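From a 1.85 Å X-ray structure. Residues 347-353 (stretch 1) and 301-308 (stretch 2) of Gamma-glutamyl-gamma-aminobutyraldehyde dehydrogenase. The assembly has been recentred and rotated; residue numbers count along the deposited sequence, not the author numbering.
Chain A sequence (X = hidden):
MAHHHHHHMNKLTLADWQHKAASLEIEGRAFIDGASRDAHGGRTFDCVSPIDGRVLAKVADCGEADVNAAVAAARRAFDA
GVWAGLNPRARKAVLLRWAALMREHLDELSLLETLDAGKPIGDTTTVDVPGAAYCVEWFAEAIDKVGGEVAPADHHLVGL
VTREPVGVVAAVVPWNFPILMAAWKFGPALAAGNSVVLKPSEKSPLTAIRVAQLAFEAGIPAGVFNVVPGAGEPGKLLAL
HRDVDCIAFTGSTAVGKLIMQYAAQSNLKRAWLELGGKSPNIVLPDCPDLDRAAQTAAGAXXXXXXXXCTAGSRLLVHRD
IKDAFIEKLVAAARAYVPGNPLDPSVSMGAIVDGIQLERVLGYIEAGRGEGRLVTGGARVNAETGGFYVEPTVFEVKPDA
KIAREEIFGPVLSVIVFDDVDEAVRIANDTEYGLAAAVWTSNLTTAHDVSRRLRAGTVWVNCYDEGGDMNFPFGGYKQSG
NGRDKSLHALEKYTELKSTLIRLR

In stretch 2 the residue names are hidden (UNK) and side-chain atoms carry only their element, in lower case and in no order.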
# COMPACT_ATOMS: atom_id res chain seq x y z
N SER A 347 25.26 -23.17 -25.71
CA SER A 347 23.94 -22.75 -25.25
C SER A 347 23.08 -23.85 -24.65
O SER A 347 22.09 -23.52 -23.99
CB SER A 347 23.15 -22.11 -26.38
OG SER A 347 23.74 -20.91 -26.78
N MET A 348 23.41 -25.11 -24.97
CA MET A 348 22.76 -26.31 -24.40
C MET A 348 23.81 -27.20 -23.76
O MET A 348 24.75 -27.67 -24.43
CB MET A 348 22.07 -27.14 -25.49
CG MET A 348 21.51 -28.47 -25.02
SD MET A 348 19.74 -28.46 -24.76
CE MET A 348 19.19 -28.66 -26.45
N GLY A 349 23.63 -27.48 -22.48
CA GLY A 349 24.57 -28.31 -21.72
C GLY A 349 24.07 -29.73 -21.56
O GLY A 349 23.48 -30.28 -22.45
N ALA A 350 24.33 -30.32 -20.42
CA ALA A 350 24.10 -31.74 -20.16
C ALA A 350 22.82 -31.90 -19.40
O ALA A 350 22.48 -31.04 -18.57
CB ALA A 350 25.25 -32.31 -19.34
N ILE A 351 22.12 -33.00 -19.66
CA ILE A 351 21.00 -33.46 -18.82
C ILE A 351 21.54 -33.99 -17.50
O ILE A 351 22.63 -34.57 -17.44
CB ILE A 351 20.17 -34.52 -19.55
CG1 ILE A 351 19.70 -33.95 -20.90
CG2 ILE A 351 19.02 -35.01 -18.69
CD1 ILE A 351 18.78 -32.72 -20.76
N VAL A 352 20.80 -33.82 -16.41
CA VAL A 352 21.41 -33.93 -15.08
C VAL A 352 21.99 -35.32 -14.76
O VAL A 352 23.05 -35.41 -14.13
CB VAL A 352 20.47 -33.47 -13.97
CG1 VAL A 352 19.40 -34.51 -13.71
CG2 VAL A 352 21.26 -33.17 -12.70
N ASP A 353 21.32 -36.38 -15.20
CA ASP A 353 21.81 -37.76 -15.06
C ASP A 353 21.16 -38.72 -16.05
O ASP A 353 20.30 -38.35 -16.83
CB ASP A 353 21.70 -38.27 -13.60
CG ASP A 353 20.26 -38.30 -13.05
OD1 ASP A 353 19.27 -38.38 -13.80
OD2 ASP A 353 20.12 -38.31 -11.82
N UNK A 301 12.14 -23.21 -24.38
CA UNK A 301 12.11 -24.66 -24.21
C UNK A 301 13.47 -25.29 -24.22
O UNK A 301 13.62 -26.40 -23.77
c UNK A 301 10.53 -27.21 -23.66
c UNK A 301 11.00 -26.83 -25.08
c UNK A 301 11.68 -25.05 -26.73
c UNK A 301 11.19 -25.32 -25.29
N UNK A 302 14.48 -24.61 -24.76
CA UNK A 302 15.80 -25.21 -24.86
C UNK A 302 16.80 -24.60 -23.88
O UNK A 302 17.79 -25.26 -23.58
c UNK A 302 15.41 -25.74 -27.34
c UNK A 302 15.24 -25.14 -28.57
c UNK A 302 16.33 -25.12 -26.31
c UNK A 302 13.89 -27.47 -28.03
c UNK A 302 14.40 -25.69 -29.49
c UNK A 302 13.73 -26.88 -29.22
c UNK A 302 14.74 -26.91 -27.09
N UNK A 303 16.55 -23.38 -23.39
CA UNK A 303 17.33 -22.79 -22.31
C UNK A 303 17.38 -23.71 -21.06
O UNK A 303 16.38 -24.24 -20.63
c UNK A 303 16.82 -21.40 -21.90
c UNK A 303 17.40 -20.89 -19.48
c UNK A 303 19.46 -19.81 -18.94
c UNK A 303 17.72 -20.82 -20.82
c UNK A 303 18.91 -20.24 -21.17
c UNK A 303 19.77 -19.73 -20.23
o UNK A 303 20.40 -19.29 -18.13
c UNK A 303 18.28 -20.38 -18.52
N UNK A 304 18.56 -23.87 -20.49
CA UNK A 304 18.77 -24.82 -19.39
C UNK A 304 18.30 -26.23 -19.70
O UNK A 304 17.79 -26.95 -18.86
c UNK A 304 18.07 -24.32 -18.13
o UNK A 304 19.96 -24.55 -16.76
c UNK A 304 18.78 -24.75 -16.89
n UNK A 304 18.05 -25.36 -15.97
N UNK A 305 18.46 -26.62 -20.95
CA UNK A 305 18.07 -27.95 -21.39
C UNK A 305 16.58 -28.31 -21.21
O UNK A 305 16.26 -29.48 -21.04
c UNK A 305 21.54 -28.00 -18.41
c UNK A 305 18.92 -28.99 -20.65
c UNK A 305 20.43 -28.85 -20.87
s UNK A 305 21.30 -27.43 -20.09
N UNK A 306 15.68 -27.35 -21.20
CA UNK A 306 14.23 -27.64 -20.99
C UNK A 306 13.91 -28.00 -19.56
O UNK A 306 12.77 -28.31 -19.24
N UNK A 307 14.92 -27.92 -18.70
CA UNK A 307 14.81 -28.28 -17.27
C UNK A 307 14.43 -27.00 -16.56
O UNK A 307 15.19 -26.38 -15.83
c UNK A 307 16.59 -30.12 -17.39
o UNK A 307 18.86 -29.75 -16.62
c UNK A 307 18.00 -30.56 -17.05
o UNK A 307 18.27 -31.78 -17.23
c UNK A 307 16.10 -28.85 -16.69
N UNK A 308 13.21 -26.62 -16.79
CA UNK A 308 12.69 -25.33 -16.35
C UNK A 308 11.23 -25.58 -16.07
O UNK A 308 10.49 -26.02 -16.97
c UNK A 308 13.47 -22.95 -20.28
c UNK A 308 14.15 -23.69 -17.68
s UNK A 308 13.98 -22.22 -18.73
c UNK A 308 12.79 -24.30 -17.44
O HOH W 1 20.96 -23.19 -21.58

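Position 301 lies in the last part of a helix and carries four carbons, forked at the first, with one arm two carbons long. That is isoleucine. Ile301 is buried but out of reach of stretch 1, so its apolar bulk serves packing elsewhere in the structure.

At 302 a single carbon leads to a ring of six carbons with no heteroatom: phenylalanine. A purely apolar ring suits this buried site. The ring of Phe302 leads away from stretch 1, and the contact is made by its backbone, whose O lies 3.9 Å from Met348 SD.

Position 303 has the same carbon and six-membered ring, now bearing one oxygen, which identifies tyrosine. Tyr303 is the first residue to leave helical phi/psi, and its CA-to-CB bond points away from stretch 1; partial exposure suits a ring with a polar end.

Position 304 shows two carbons, the second carrying one oxygen and one nitrogen, hence asparagine. Its phi of 53° is positive, a conformation asparagine tolerates comparatively well. Asn304 ND2 donates to the backbone O of residue 307 at 3.0 Å, bracing the turn. The O of a water accepts from Asn304 N at 2.7 Å and lies 2.7 Å from Ser347 O, linking the two stretches.

Position 305 has an unbranched chain of two carbons, a sulfur by the N of Gly349 and a terminal carbon by the O of Ala350: methionine. The CA-to-CB bond of Met305 points toward stretch 1, and this is the most covered residue of the contact. Its flexible chain lets Gly349 N make a weak 3.3 Å hydrogen bond to Met305 SD, and Met305 CE lies 3.2 Å from Ala350 O.

Position 306 has no side-chain atoms, so it is glycine. The phi of 74° favours this residue, and a CB on Gly306 would lie only 3.0 Å from Ile301 O.

Position 307 has three carbons, the third bearing two oxygens, one of which approaches the N of Val352: glutamate. The CA-to-CB bond of Glu307 points toward stretch 1, and its carboxylate can accept from Val352 N, which lies 3.4 Å from Glu307 OE1 in a weak hydrogen bond.

Position 308 repeats the pattern of two carbons, sulfur and carbon, another methionine. The apolar chain of Met308 suits its burial, out of reach of stretch 1.

The contact therefore rests on 305 and 307. Met305 packs against both Met348, whose SD is 4.0 Å from Met305 CG, and Ile351, whose CD1 is 3.7 Å from Met305 CB. Two weak backbone-to-side-chain hydrogen bonds and one bridging water supplement this apolar packing.

Stretch 2 (301-308) IFYNMGEM
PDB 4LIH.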